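Putative methylthioribose-1-phosphate isomerase (Archaeoglobus fulgidus, PDB 1T5O) probably catalyses the interconversion of methylthioribose-1-phosphate and methylthioribulose-1-phosphate, an isomerisation in methionine biosynthesis. Local coordinates at residues Ala141-Asp146 with Val326-Tyr331; Ile219-Gly224 with Tyr248-Val253. One frame throughout, in Å; residues are numbered along the deposited sequence.

The two contacts sit on different parts of one Rossmann-like domain, their centres about 19 Å apart and their nearest atoms about 11 Å apart, without touching. Contact 1 is at the surface: the loop between helix 111-141 and strand 149-152 meets edge strand 325-327 and the chain just after it through one leucine, a valine and a tyrosine hydroxyl. Contact 2 is buried and joins two helices, 217-222 and 247-256, over strand 228-231, with a methionine sulfur and valine methyls as its material. Neither pair of segments is joined by hydrogen bonds. Contact 2 borders the dimer interface, whereas no second subunit reaches contact 1.

Contact 1 of 2, residues Ala141-Asp146 with Val326-Tyr331; sequences AELLED and VIYPPY
Leu143 and Val326 have their CA atoms 9.1 Å apart, the nearest pair of CA atoms across the contact, which is made by side chains alone. Val326 lies on strand 325-327, the antiparallel edge strand of the mixed Rossmann-like sheet, where the backbone of Ile327 bonds to Leu320 of the neighbouring strand. On the other side, the chain leaving helix 111-141 makes a type I beta turn from Ala141 to Leu144, fixed by Leu144 N to Ala141 O at 3.0 Å. Leu143 is the third residue of this turn and aims at the strand. Its CG stands anti to its own carbonyl carbon (chi1 -56°), which carries the fork of methyls outward to meet Val326 tip to tip. CD1 touches both branches of the valine, with CG2 of Val326 at 4.1 Å. Leu143 also rests on Ile321 of strand 319-322, which links the loop to the next strand inward. Past the strand, Tyr328 runs by Leu143 in the opposite direction, bringing the far end of its phenol to the leucine's second branch. There Tyr328 OH lies 3.8 Å from Leu143 CD2, a van der Waals touch.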
loop_
_atom_site.group_PDB
_atom_site.type_symbol
_atom_site.label_atom_id
_atom_site.label_comp_id
_atom_site.label_asym_id
_atom_site.label_seq_id
_atom_site.Cartn_x
_atom_site.Cartn_y
_atom_site.Cartn_z
ATOM N N ALA A 141 18.050 -21.972 -4.599
ATOM C CA ALA A 141 18.554 -21.573 -5.914
ATOM C C ALA A 141 18.178 -22.567 -7.008
ATOM O O ALA A 141 18.060 -22.202 -8.174
ATOM C CB ALA A 141 20.113 -21.385 -5.870
ATOM N N GLU A 142 18.030 -23.832 -6.641
ATOM C CA GLU A 142 17.645 -24.862 -7.591
ATOM C C GLU A 142 16.242 -24.613 -8.166
ATOM O O GLU A 142 15.874 -25.216 -9.189
ATOM C CB GLU A 142 17.687 -26.254 -6.927
ATOM C CG GLU A 142 19.115 -26.765 -6.624
ATOM C CD GLU A 142 20.029 -26.666 -7.847
ATOM O OE1 GLU A 142 19.783 -27.398 -8.830
ATOM O OE2 GLU A 142 20.974 -25.838 -7.840
ATOM N N LEU A 143 15.465 -23.742 -7.510
ATOM C CA LEU A 143 14.099 -23.397 -7.963
ATOM C C LEU A 143 14.095 -22.152 -8.850
ATOM O O LEU A 143 13.057 -21.694 -9.320
ATOM C CB LEU A 143 13.187 -23.125 -6.760
ATOM C CG LEU A 143 13.117 -24.259 -5.753
ATOM C CD1 LEU A 143 12.331 -23.787 -4.524
ATOM C CD2 LEU A 143 12.499 -25.473 -6.377
ATOM N N LEU A 144 15.265 -21.590 -9.061
ATOM C CA LEU A 144 15.366 -20.398 -9.864
ATOM C C LEU A 144 16.119 -20.731 -11.156
ATOM O O LEU A 144 17.095 -21.495 -11.143
ATOM C CB LEU A 144 16.106 -19.332 -9.047
ATOM C CG LEU A 144 15.351 -18.102 -8.527
ATOM C CD1 LEU A 144 13.887 -18.377 -8.324
ATOM C CD2 LEU A 144 16.041 -17.595 -7.268
ATOM N N GLU A 145 15.658 -20.147 -12.257
ATOM C CA GLU A 145 16.263 -20.345 -13.564
ATOM C C GLU A 145 16.828 -19.026 -14.108
ATOM O O GLU A 145 16.415 -17.917 -13.725
ATOM C CB GLU A 145 15.231 -20.932 -14.541
ATOM C CG GLU A 145 14.850 -22.425 -14.274
ATOM C CD GLU A 145 13.945 -22.639 -13.038
ATOM O OE1 GLU A 145 12.877 -22.017 -12.987
ATOM O OE2 GLU A 145 14.291 -23.428 -12.124
ATOM N N ASP A 146 17.805 -19.147 -14.997
ATOM C CA ASP A 146 18.424 -17.961 -15.587
ATOM C C ASP A 146 17.329 -17.095 -16.221
ATOM O O ASP A 146 16.465 -17.610 -16.929
ATOM C CB ASP A 146 19.461 -18.407 -16.631
ATOM C CG ASP A 146 20.207 -17.236 -17.258
ATOM O OD1 ASP A 146 20.700 -16.345 -16.525
ATOM O OD2 ASP A 146 20.309 -17.216 -18.499
ATOM N N VAL A 326 14.205 -28.419 0.301
ATOM C CA VAL A 326 12.924 -27.891 -0.186
ATOM C C VAL A 326 11.818 -28.878 0.223
ATOM O O VAL A 326 11.940 -30.074 0.013
ATOM C CB VAL A 326 12.944 -27.711 -1.738
ATOM C CG1 VAL A 326 11.579 -27.218 -2.243
ATOM C CG2 VAL A 326 13.993 -26.676 -2.112
ATOM N N ILE A 327 10.742 -28.372 0.809
ATOM C CA ILE A 327 9.642 -29.222 1.256
ATOM C C ILE A 327 8.370 -28.978 0.429
ATOM O O ILE A 327 7.891 -27.840 0.322
ATOM C CB ILE A 327 9.327 -28.933 2.734
ATOM C CG1 ILE A 327 10.610 -29.047 3.569
ATOM C CG2 ILE A 327 8.305 -29.910 3.266
ATOM C CD1 ILE A 327 10.367 -28.723 5.083
ATOM N N TYR A 328 7.801 -30.049 -0.103
ATOM C CA TYR A 328 6.594 -29.943 -0.929
ATOM C C TYR A 328 5.369 -30.513 -0.246
ATOM O O TYR A 328 5.489 -31.210 0.756
ATOM C CB TYR A 328 6.768 -30.720 -2.233
ATOM C CG TYR A 328 7.836 -30.198 -3.124
ATOM C CD1 TYR A 328 9.136 -30.704 -3.047
ATOM C CD2 TYR A 328 7.561 -29.206 -4.053
ATOM C CE1 TYR A 328 10.128 -30.233 -3.876
ATOM C CE2 TYR A 328 8.555 -28.730 -4.894
ATOM C CZ TYR A 328 9.834 -29.252 -4.793
ATOM O OH TYR A 328 10.833 -28.789 -5.597
ATOM N N PRO A 329 4.167 -30.229 -0.795
ATOM C CA PRO A 329 2.920 -30.746 -0.216
ATOM C C PRO A 329 2.910 -32.253 -0.482
ATOM O O PRO A 329 3.529 -32.717 -1.432
ATOM C CB PRO A 329 1.826 -30.023 -1.015
ATOM C CG PRO A 329 2.522 -28.714 -1.465
ATOM C CD PRO A 329 3.897 -29.217 -1.839
ATOM N N PRO A 330 2.232 -33.036 0.364
ATOM C CA PRO A 330 1.469 -32.638 1.559
ATOM C C PRO A 330 2.411 -32.309 2.736
ATOM O O PRO A 330 3.237 -33.144 3.144
ATOM C CB PRO A 330 0.580 -33.857 1.817
ATOM C CG PRO A 330 1.480 -35.013 1.405
ATOM C CD PRO A 330 2.172 -34.497 0.145
ATOM N N TYR A 331 2.280 -31.098 3.272
ATOM C CA TYR A 331 3.125 -30.644 4.359
ATOM C C TYR A 331 2.988 -31.465 5.642
ATOM O O TYR A 331 3.973 -31.670 6.336
ATOM C CB TYR A 331 2.867 -29.153 4.621
ATOM C CG TYR A 331 3.242 -28.293 3.419
ATOM C CD1 TYR A 331 2.293 -27.472 2.788
ATOM C CD2 TYR A 331 4.540 -28.322 2.903
ATOM C CE1 TYR A 331 2.643 -26.694 1.656
ATOM C CE2 TYR A 331 4.900 -27.558 1.780
ATOM C CZ TYR A 331 3.951 -26.747 1.158
ATOM O OH TYR A 331 4.324 -26.005 0.048
#

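Contact 2 of 2, residues Ile219-Gly224 with Tyr248-Val253; sequences IVMQKG and YTVSVV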
loop_
_atom_site.group_PDB
_atom_site.type_symbol
_atom_site.label_atom_id
_atom_site.label_comp_id
_atom_site.label_asym_id
_atom_site.label_seq_id
_atom_site.Cartn_x
_atom_site.Cartn_y
_atom_site.Cartn_z
ATOM N N ILE A 219 -1.391 -6.065 -11.248
ATOM C CA ILE A 219 -1.035 -5.767 -12.622
ATOM C C ILE A 219 0.263 -6.424 -13.098
ATOM O O ILE A 219 0.349 -6.866 -14.272
ATOM C CB ILE A 219 -1.028 -4.229 -12.886
ATOM C CG1 ILE A 219 -1.089 -3.956 -14.407
ATOM C CG2 ILE A 219 0.222 -3.555 -12.236
ATOM C CD1 ILE A 219 -1.183 -2.452 -14.733
ATOM N N VAL A 220 1.259 -6.548 -12.217
ATOM C CA VAL A 220 2.509 -7.159 -12.681
ATOM C C VAL A 220 2.317 -8.630 -13.040
ATOM O O VAL A 220 2.922 -9.118 -14.005
ATOM C CB VAL A 220 3.724 -6.973 -11.670
ATOM C CG1 VAL A 220 4.093 -5.489 -11.559
ATOM C CG2 VAL A 220 3.399 -7.543 -10.278
ATOM N N MET A 221 1.469 -9.345 -12.297
ATOM C CA MET A 221 1.230 -10.743 -12.642
ATOM C C MET A 221 0.325 -10.826 -13.841
ATOM O O MET A 221 0.475 -11.699 -14.686
ATOM C CB MET A 221 0.640 -11.512 -11.468
ATOM C CG MET A 221 1.664 -11.659 -10.357
ATOM S SD MET A 221 1.077 -12.591 -8.937
ATOM C CE MET A 221 2.391 -12.284 -7.746
ATOM N N GLN A 222 -0.601 -9.884 -13.928
ATOM C CA GLN A 222 -1.528 -9.824 -15.027
ATOM C C GLN A 222 -0.712 -9.642 -16.314
ATOM O O GLN A 222 -1.028 -10.218 -17.357
ATOM C CB GLN A 222 -2.477 -8.643 -14.766
ATOM C CG GLN A 222 -3.652 -8.507 -15.653
ATOM C CD GLN A 222 -4.440 -7.259 -15.303
ATOM O OE1 GLN A 222 -3.864 -6.173 -15.157
ATOM N NE2 GLN A 222 -5.743 -7.398 -15.162
ATOM N N LYS A 223 0.355 -8.857 -16.239
ATOM C CA LYS A 223 1.203 -8.620 -17.408
ATOM C C LYS A 223 2.292 -9.657 -17.610
ATOM O O LYS A 223 3.091 -9.527 -18.526
ATOM C CB LYS A 223 1.855 -7.226 -17.334
ATOM C CG LYS A 223 0.838 -6.104 -17.548
ATOM C CD LYS A 223 1.460 -4.738 -17.475
ATOM C CE LYS A 223 0.908 -3.886 -18.616
ATOM N NZ LYS A 223 -0.603 -3.853 -18.675
ATOM N N GLY A 224 2.355 -10.671 -16.755
ATOM C CA GLY A 224 3.377 -11.689 -16.932
ATOM C C GLY A 224 4.796 -11.244 -16.633
ATOM O O GLY A 224 5.755 -11.805 -17.177
ATOM N N TYR A 248 -0.341 -12.576 2.519
ATOM C CA TYR A 248 -1.483 -13.404 2.109
ATOM C C TYR A 248 -2.094 -12.863 0.813
ATOM O O TYR A 248 -2.401 -13.637 -0.114
ATOM C CB TYR A 248 -2.565 -13.465 3.217
ATOM C CG TYR A 248 -3.884 -14.037 2.713
ATOM C CD1 TYR A 248 -5.045 -13.240 2.652
ATOM C CD2 TYR A 248 -3.951 -15.343 2.227
ATOM C CE1 TYR A 248 -6.247 -13.755 2.110
ATOM C CE2 TYR A 248 -5.131 -15.861 1.686
ATOM C CZ TYR A 248 -6.278 -15.054 1.636
ATOM O OH TYR A 248 -7.447 -15.570 1.132
ATOM N N THR A 249 -2.260 -11.544 0.734
ATOM C CA THR A 249 -2.811 -10.940 -0.480
ATOM C C THR A 249 -1.973 -11.330 -1.678
ATOM O O THR A 249 -2.502 -11.723 -2.695
ATOM C CB THR A 249 -2.836 -9.392 -0.392
ATOM O OG1 THR A 249 -3.664 -9.015 0.704
ATOM C CG2 THR A 249 -3.432 -8.765 -1.685
ATOM N N VAL A 250 -0.661 -11.172 -1.571
ATOM C CA VAL A 250 0.220 -11.541 -2.669
ATOM C C VAL A 250 0.011 -13.016 -3.025
ATOM O O VAL A 250 -0.037 -13.373 -4.208
ATOM C CB VAL A 250 1.714 -11.320 -2.314
ATOM C CG1 VAL A 250 2.627 -11.790 -3.516
ATOM C CG2 VAL A 250 1.961 -9.835 -1.997
ATOM N N SER A 251 -0.149 -13.864 -2.006
ATOM C CA SER A 251 -0.344 -15.292 -2.271
ATOM C C SER A 251 -1.641 -15.585 -3.051
ATOM O O SER A 251 -1.699 -16.542 -3.830
ATOM C CB SER A 251 -0.314 -16.104 -0.959
ATOM O OG SER A 251 -1.605 -16.184 -0.344
ATOM N N VAL A 252 -2.670 -14.765 -2.861
ATOM C CA VAL A 252 -3.934 -15.006 -3.543
ATOM C C VAL A 252 -3.795 -14.676 -5.036
ATOM O O VAL A 252 -4.262 -15.433 -5.882
ATOM C CB VAL A 252 -5.082 -14.156 -2.916
ATOM C CG1 VAL A 252 -6.379 -14.233 -3.789
ATOM C CG2 VAL A 252 -5.401 -14.683 -1.520
ATOM N N VAL A 253 -3.144 -13.556 -5.345
ATOM C CA VAL A 253 -2.959 -13.143 -6.732
ATOM C C VAL A 253 -2.055 -14.164 -7.442
ATOM O O VAL A 253 -2.353 -14.607 -8.557
ATOM C CB VAL A 253 -2.357 -11.714 -6.787
ATOM C CG1 VAL A 253 -2.169 -11.268 -8.249
ATOM C CG2 VAL A 253 -3.304 -10.741 -6.077
#
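Met221 of helix 217-222 lies across Val253 of helix 247-256, the two side chains crossing obliquely where the helices pack over the parallel strands of the Rossmann-like sheet. Their CA atoms, 7.6 Å apart, are the nearest such pair between the segments. Met221 leaves its helix with CG anti to the carbonyl carbon (chi1 -69°) and then runs straight, chi2 and chi3 both close to 180°, so that the extended chain carries the sulfur to the second helix. The sulfur does most of the touching: Met221 SD sits 3.6 Å from Val253 CG1, and it also lies 3.8 Å from Val253 C, close against the backbone of the second helix. CG1 is the valine branch anti to the backbone N, beside that same carbonyl carbon, which is why one sulfur meets both. Beyond it, the terminal methyl Met221 CE approaches Val250 CG1, one turn earlier, at 4.3 Å. Val229 of strand 228-231 touches both Met221 and Val250, giving the two helices a common floor.

Gly224, with a phi of 71°, ends the first helix in a Schellman motif, and Gly224 N bonds back to Met221 O. The second subunit also meets both helices: Gln222 NE2 bonds to Pro311 O of that subunit, and Tyr248 OH to its His257 NE2. Within the chain, the side chain of Val250 is about 8 Å from that of Asn243, a predicted substrate-binding residue. On the face of the second helix turned from Met221, Tyr248 O takes two donors, Val252 N and the hydroxyl of Ser251, whose OG lies 2.7 Å from Tyr248 O, in the carbonyl plane on a lone pair.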